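Local coordinates for orotidine 5'-phosphate decarboxylase (Sulfolobus solfataricus, PDB 4DBD), which catalyses the decarboxylation of orotidine 5'-monophosphate to UMP, the last step of de novo UMP synthesis, and works as a homodimer, at the interface of chains A and B. Coordinates in Å, arbitrary orientation; residue numbers count along the deposited sequence, not the author numbering. Chains: chain A/B, Orotidine 5'-phosphate decarboxylase.

The interface of chains A and B. Residues chain A 63-65, 88, 91-93; chain B 114, 116-117, 119, 169.
B:His116 pushes its imidazole edge-on into chain A and donates a hydrogen bond to a backbone carbonyl there. NE2 of its ring lies 2.7 Å from A:Ile88 O. The bond is nearly straight (176° at the hydrogen) and lies in both the ring plane and the carbonyl plane. CG of the histidine sits between its own backbone N and carbonyl carbon (chi1 60°), which points the ring at the other subunit. CD2, on the same edge, is 3.4 Å from A:Lys91 O and 3.5 Å from A:Ser93 CB. An alanine in place of B:His116 would probably leave A:Ile88 O without this donor and open a gap beside A:Ser93.

Next to it, B:Met114 crosses the side chain of A:Asp64, the last aspartate of the catalytic DxKxxD motif, at about a right angle. Its methyl CE is 3.6 Å from the carboxylate OD1 and also reaches A:Ile65 CG2. A:Ile65 and B:Gln169 meet tip to tip. The methyl CD1 packs on the carboxamide, 3.6 Å from NE2, while the CG2 branch turns toward the histidine ring.

B:Met114 also supports the imidazole within chain B, its SD in plane at the ring edge. In the second shell, CB of B:Trp119 rests over one face, toward the rim. The A:Ser93 hydroxyl OG is anti to its backbone N (chi1 -180°) and donates to A:Asp64 O at 2.8 Å. OD1 of A:Asp64 accepts A:Ile65 N through its anti lone pair at 2.7 Å. Both bonds position the catalytic aspartate.

The patch belongs to the two-fold dimer interface of a TIM barrel enzyme. Chain A contributes the loop after strand 55-62 and residues around the start of helix 90-103. Chain B contributes the segment after strand 107-113 and B:Gln169, from a loop predicted to bind substrate. In this family the motif's last aspartate completes the partner's active site, so the pocket is built across the dimer.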
loop_
_atom_site.group_PDB
_atom_site.type_symbol
_atom_site.label_atom_id
_atom_site.label_comp_id
_atom_site.label_asym_id
_atom_site.label_seq_id
_atom_site.Cartn_x
_atom_site.Cartn_y
_atom_site.Cartn_z
ATOM N N ALA A 63 1.510 -3.997 -0.962
ATOM C CA ALA A 63 2.013 -4.054 -2.338
ATOM C C ALA A 63 3.515 -3.810 -2.376
ATOM O O ALA A 63 3.997 -2.833 -2.948
ATOM C CB ALA A 63 1.271 -3.063 -3.203
ATOM N N ASP A 64 4.256 -4.698 -1.736
ATOM C CA ASP A 64 5.702 -4.549 -1.698
ATOM C C ASP A 64 6.341 -5.922 -1.792
ATOM O O ASP A 64 5.653 -6.926 -1.999
ATOM C CB ASP A 64 6.119 -3.815 -0.414
ATOM C CG ASP A 64 7.327 -2.917 -0.617
ATOM O OD1 ASP A 64 8.266 -3.346 -1.321
ATOM O OD2 ASP A 64 7.349 -1.787 -0.076
ATOM N N ILE A 65 7.661 -5.965 -1.678
ATOM C CA ILE A 65 8.360 -7.233 -1.606
ATOM C C ILE A 65 7.993 -7.944 -0.298
ATOM O O ILE A 65 7.496 -7.317 0.653
ATOM C CB ILE A 65 9.879 -7.036 -1.695
ATOM C CG1 ILE A 65 10.374 -6.233 -0.488
ATOM C CG2 ILE A 65 10.239 -6.318 -2.981
ATOM C CD1 ILE A 65 11.901 -6.217 -0.365
ATOM N N ILE A 88 1.072 -7.298 -7.618
ATOM C CA ILE A 88 2.496 -7.376 -7.251
ATOM C C ILE A 88 3.138 -8.725 -7.565
ATOM O O ILE A 88 4.363 -8.835 -7.621
ATOM C CB ILE A 88 2.733 -7.036 -5.776
ATOM C CG1 ILE A 88 2.032 -8.043 -4.873
ATOM C CG2 ILE A 88 2.245 -5.613 -5.473
ATOM C CD1 ILE A 88 2.061 -7.620 -3.412
ATOM N N LYS A 91 6.402 -14.572 -6.834
ATOM C CA LYS A 91 7.759 -14.868 -6.390
ATOM C C LYS A 91 8.436 -13.683 -5.716
ATOM O O LYS A 91 8.632 -12.633 -6.336
ATOM C CB LYS A 91 8.608 -15.368 -7.566
ATOM C CG LYS A 91 8.426 -16.846 -7.870
ATOM C CD LYS A 91 6.947 -17.185 -7.987
ATOM C CE LYS A 91 6.672 -18.228 -9.066
ATOM N NZ LYS A 91 5.261 -18.120 -9.572
ATOM N N GLY A 92 8.784 -13.847 -4.441
ATOM C CA GLY A 92 9.499 -12.812 -3.710
ATOM C C GLY A 92 8.578 -11.724 -3.178
ATOM O O GLY A 92 9.036 -10.699 -2.668
ATOM N N SER A 93 7.276 -11.946 -3.302
ATOM C CA SER A 93 6.287 -10.995 -2.793
ATOM C C SER A 93 5.146 -11.759 -2.126
ATOM O O SER A 93 5.223 -12.086 -0.944
ATOM C CB SER A 93 5.800 -10.082 -3.919
ATOM O OG SER A 93 4.841 -9.142 -3.465
ATOM N N MET B 114 9.364 -3.165 -10.078
ATOM C CA MET B 114 9.923 -3.652 -8.813
ATOM C C MET B 114 11.022 -4.687 -9.014
ATOM O O MET B 114 11.206 -5.212 -10.118
ATOM C CB MET B 114 8.831 -4.159 -7.881
ATOM C CG MET B 114 7.787 -3.103 -7.610
ATOM S SD MET B 114 6.774 -3.490 -6.180
ATOM C CE MET B 114 8.040 -3.569 -4.903
ATOM N N HIS B 116 11.611 -7.703 -7.293
ATOM C CA HIS B 116 11.403 -9.130 -7.065
ATOM C C HIS B 116 11.046 -9.845 -8.369
ATOM O O HIS B 116 10.532 -9.235 -9.315
ATOM C CB HIS B 116 10.338 -9.368 -5.990
ATOM C CG HIS B 116 9.004 -8.793 -6.339
ATOM N ND1 HIS B 116 8.767 -7.438 -6.362
ATOM C CD2 HIS B 116 7.843 -9.392 -6.700
ATOM C CE1 HIS B 116 7.513 -7.222 -6.722
ATOM N NE2 HIS B 116 6.931 -8.388 -6.930
ATOM N N GLU B 117 11.333 -11.139 -8.426
ATOM C CA GLU B 117 11.113 -11.913 -9.641
ATOM C C GLU B 117 9.647 -11.958 -10.050
ATOM O O GLU B 117 9.336 -12.050 -11.240
ATOM C CB GLU B 117 11.658 -13.338 -9.484
ATOM C CG GLU B 117 13.143 -13.455 -9.730
ATOM C CD GLU B 117 13.664 -14.853 -9.460
ATOM O OE1 GLU B 117 14.666 -14.974 -8.728
ATOM O OE2 GLU B 117 13.073 -15.827 -9.979
ATOM N N TRP B 119 7.466 -9.676 -10.022
ATOM C CA TRP B 119 6.955 -8.476 -10.683
ATOM C C TRP B 119 6.808 -8.700 -12.179
ATOM O O TRP B 119 7.792 -8.974 -12.874
ATOM C CB TRP B 119 7.868 -7.269 -10.442
ATOM C CG TRP B 119 7.356 -6.017 -11.104
ATOM C CD1 TRP B 119 7.747 -5.501 -12.303
ATOM C CD2 TRP B 119 6.341 -5.139 -10.603
ATOM N NE1 TRP B 119 7.049 -4.349 -12.577
ATOM C CE2 TRP B 119 6.176 -4.106 -11.545
ATOM C CE3 TRP B 119 5.561 -5.128 -9.440
ATOM C CZ2 TRP B 119 5.257 -3.066 -11.364
ATOM C CZ3 TRP B 119 4.663 -4.091 -9.255
ATOM C CH2 TRP B 119 4.516 -3.077 -10.214
ATOM N N GLN B 169 18.967 -7.335 -1.836
ATOM C CA GLN B 169 18.133 -7.891 -2.902
ATOM C C GLN B 169 18.924 -8.230 -4.161
ATOM O O GLN B 169 18.358 -8.764 -5.122
ATOM C CB GLN B 169 16.992 -6.936 -3.258
ATOM C CG GLN B 169 15.983 -6.714 -2.146
ATOM C CD GLN B 169 14.885 -5.753 -2.551
ATOM O OE1 GLN B 169 14.121 -6.022 -3.484
ATOM N NE2 GLN B 169 14.803 -4.617 -1.853
#